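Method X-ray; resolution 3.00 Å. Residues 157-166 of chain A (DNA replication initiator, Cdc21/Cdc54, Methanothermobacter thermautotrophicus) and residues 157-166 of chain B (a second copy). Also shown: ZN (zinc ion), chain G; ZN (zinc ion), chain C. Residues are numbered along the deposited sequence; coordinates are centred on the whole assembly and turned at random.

Chain A (157-166) SLCSECGGRS
Chain B (157-166) SLCSECGGRS

Two copies of a zinc-binding cysteine loop meet across an exact two-fold axis, in a small contact built from glycine backbone, a leucine methyl and, from each chain, an arginine that hydrogen-bonds a carbonyl of its partner. The example illustrates a general principle: a symmetric contact between tight turns can be made largely with backbone atoms as the targets.

Neither stretch contains a regular helix or strand. From Leu158(A) to Cys162(A) phi/psi run -155/161, -86/119, -67/-24, -76/-43 and -127/-4; Gly163(A) has 86/5, Gly164(A) -60/155 and Arg165(A) -128/4. The turn is held by Gly163(A) N to Cys159(A) O at 2.7 Å and by Cys159(A) N to Gly164(A) O at 2.8 Å. Zinc joins the two cysteines: Cys159(A) SG (chi1 t) and Cys162(A) SG (chi1 p) each lie 2.4 Å from the ZN of chain G, with two further ligands from elsewhere in the structure. Cys162(A) N donates to Cys159(A) SG at 3.6 Å, the backbone NH-to-sulfur bond common in such knuckles. Chain B repeats all of this around the zinc of chain C.

The two-fold pairs Gly163(A) with Gly163(B), CA to CA 3.6 Å, and, more loosely, Ser160(A) with Ser160(B), CA to CA 5.6 Å; from 160 to 163 the two CA paths run in broadly the same direction. The Gly163(A) conformation by itself calls for glycine, since a CB would be jammed against the preceding carbonyl. The contact adds a second demand: an ideal CB on Gly163(A) would point toward the partner and sit 2.7 Å from Gly163(B) CA, a clash.

Beside this backbone meeting, Leu158(A) points toward the other loop, with chi1 at 92°, between wells, and chi2 t. Its methyl packs on the partner's turn: Leu158(A) CD1 lies 3.6 Å from Cys162(B) C and 3.7 Å from Glu161(B) O. These are van der Waals contacts, and the two-fold supplies the reciprocal pair.

The polar part belongs to Arg165(A) and its symmetry mate. The CA-to-CB bond runs sideways, but a chain extended through chi2 and chi3 (both t) from chi1 m, turning at chi4 67°, carries the guanidinium across. Arg165(A) NH2 donates to Cys162(B) O at 2.7 Å, and Arg165(A) NH1 adds a weak bond to Cys162(B) O at 3.0 Å, so one carbonyl receives both nitrogens at the guanidinium edge, near its plane. Arg165(B) returns the same fork to Cys162(A) O. The Ser160(A) side chain comes no nearer than 4.9 Å to chain B; Ser160(A) OG (chi1 p) donates to Glu161(A) OE2 at 3.1 Å.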

# COMPACT_ATOMS: atom_id res chain seq x y z
N SER A 157 6.20 -6.85 21.46
CA SER A 157 6.91 -5.93 20.56
C SER A 157 6.59 -6.35 19.13
O SER A 157 6.05 -5.57 18.36
CB SER A 157 8.41 -6.01 20.81
OG SER A 157 8.74 -5.74 22.17
N LEU A 158 6.94 -7.58 18.80
CA LEU A 158 6.67 -8.11 17.49
C LEU A 158 6.59 -9.62 17.60
O LEU A 158 7.08 -10.20 18.56
CB LEU A 158 7.76 -7.73 16.50
CG LEU A 158 8.92 -8.71 16.32
CD1 LEU A 158 9.76 -8.35 15.12
CD2 LEU A 158 9.73 -8.71 17.56
N CYS A 159 5.98 -10.26 16.62
CA CYS A 159 5.87 -11.70 16.62
C CYS A 159 7.13 -12.26 16.00
O CYS A 159 7.42 -12.01 14.84
CB CYS A 159 4.66 -12.15 15.84
SG CYS A 159 4.64 -13.94 15.63
N SER A 160 7.87 -13.04 16.78
CA SER A 160 9.12 -13.64 16.31
C SER A 160 8.96 -14.69 15.22
O SER A 160 9.88 -14.93 14.45
CB SER A 160 9.83 -14.27 17.50
OG SER A 160 8.88 -14.99 18.29
N GLU A 161 7.77 -15.30 15.17
CA GLU A 161 7.46 -16.36 14.21
C GLU A 161 7.20 -15.87 12.81
O GLU A 161 7.66 -16.49 11.86
CB GLU A 161 6.24 -17.11 14.68
CG GLU A 161 6.26 -17.41 16.15
CD GLU A 161 7.41 -18.30 16.50
OE1 GLU A 161 7.45 -19.42 15.95
OE2 GLU A 161 8.27 -17.89 17.31
N CYS A 162 6.45 -14.78 12.68
CA CYS A 162 6.13 -14.26 11.37
C CYS A 162 6.44 -12.79 11.16
O CYS A 162 6.27 -12.27 10.05
CB CYS A 162 4.67 -14.50 11.07
SG CYS A 162 3.59 -13.38 11.90
N GLY A 163 6.90 -12.11 12.20
CA GLY A 163 7.23 -10.70 12.09
C GLY A 163 6.04 -9.79 12.29
O GLY A 163 6.13 -8.58 12.15
N GLY A 164 4.90 -10.37 12.64
CA GLY A 164 3.71 -9.55 12.83
C GLY A 164 3.86 -8.50 13.90
O GLY A 164 4.67 -8.65 14.80
N ARG A 165 3.09 -7.42 13.81
CA ARG A 165 3.19 -6.41 14.83
C ARG A 165 1.83 -6.09 15.41
O ARG A 165 1.69 -5.21 16.25
CB ARG A 165 3.85 -5.16 14.27
CG ARG A 165 5.34 -5.26 14.21
CD ARG A 165 5.92 -4.02 13.65
NE ARG A 165 7.38 -4.01 13.67
CZ ARG A 165 8.16 -4.81 12.95
NH1 ARG A 165 7.63 -5.70 12.13
NH2 ARG A 165 9.48 -4.69 13.01
N SER A 166 0.82 -6.82 14.98
CA SER A 166 -0.52 -6.57 15.46
C SER A 166 -1.07 -7.77 16.24
O SER A 166 -1.02 -8.90 15.76
CB SER A 166 -1.39 -6.22 14.26
OG SER A 166 -2.75 -6.15 14.62
N SER B 157 14.80 -17.11 5.84
CA SER B 157 13.34 -17.17 5.75
C SER B 157 12.80 -15.78 6.08
O SER B 157 12.12 -15.16 5.27
CB SER B 157 12.79 -18.18 6.76
OG SER B 157 13.36 -19.47 6.56
N LEU B 158 13.11 -15.30 7.28
CA LEU B 158 12.70 -13.99 7.69
C LEU B 158 13.67 -13.50 8.75
O LEU B 158 14.39 -14.29 9.35
CB LEU B 158 11.29 -14.01 8.27
CG LEU B 158 11.15 -14.20 9.79
CD1 LEU B 158 9.75 -13.91 10.25
CD2 LEU B 158 11.56 -15.58 10.12
N CYS B 159 13.70 -12.20 8.97
CA CYS B 159 14.58 -11.65 9.97
C CYS B 159 13.87 -11.71 11.30
O CYS B 159 12.83 -11.09 11.48
CB CYS B 159 14.93 -10.21 9.64
SG CYS B 159 15.83 -9.42 10.99
N SER B 160 14.46 -12.43 12.24
CA SER B 160 13.87 -12.59 13.58
C SER B 160 13.84 -11.32 14.42
O SER B 160 13.01 -11.20 15.32
CB SER B 160 14.65 -13.66 14.33
OG SER B 160 16.05 -13.46 14.12
N GLU B 161 14.75 -10.40 14.11
CA GLU B 161 14.88 -9.14 14.84
C GLU B 161 13.82 -8.12 14.52
O GLU B 161 13.33 -7.45 15.43
CB GLU B 161 16.23 -8.53 14.53
CG GLU B 161 17.35 -9.52 14.54
CD GLU B 161 17.51 -10.13 15.90
OE1 GLU B 161 17.77 -9.35 16.84
OE2 GLU B 161 17.37 -11.37 16.03
N CYS B 162 13.49 -7.97 13.24
CA CYS B 162 12.50 -7.00 12.85
C CYS B 162 11.36 -7.53 11.99
O CYS B 162 10.43 -6.79 11.66
CB CYS B 162 13.17 -5.85 12.12
SG CYS B 162 13.61 -6.25 10.46
N GLY B 163 11.43 -8.80 11.63
CA GLY B 163 10.38 -9.39 10.81
C GLY B 163 10.59 -9.18 9.32
O GLY B 163 9.76 -9.55 8.51
N GLY B 164 11.71 -8.59 8.95
CA GLY B 164 11.96 -8.34 7.55
C GLY B 164 11.98 -9.59 6.70
O GLY B 164 12.25 -10.66 7.20
N ARG B 165 11.70 -9.45 5.42
CA ARG B 165 11.73 -10.62 4.57
C ARG B 165 12.61 -10.38 3.36
O ARG B 165 12.72 -11.23 2.48
CB ARG B 165 10.32 -11.01 4.15
CG ARG B 165 9.60 -11.78 5.21
CD ARG B 165 8.23 -12.13 4.75
NE ARG B 165 7.52 -12.98 5.69
CZ ARG B 165 7.11 -12.61 6.90
NH1 ARG B 165 7.35 -11.40 7.35
NH2 ARG B 165 6.42 -13.46 7.67
N SER B 166 13.25 -9.23 3.31
CA SER B 166 14.08 -8.91 2.18
C SER B 166 15.55 -8.76 2.59
O SER B 166 15.86 -8.04 3.54
CB SER B 166 13.54 -7.64 1.54
OG SER B 166 14.42 -7.16 0.54
ZN ZN G . 2.77 -14.02 14.10
ZN ZN C . 15.81 -7.19 10.07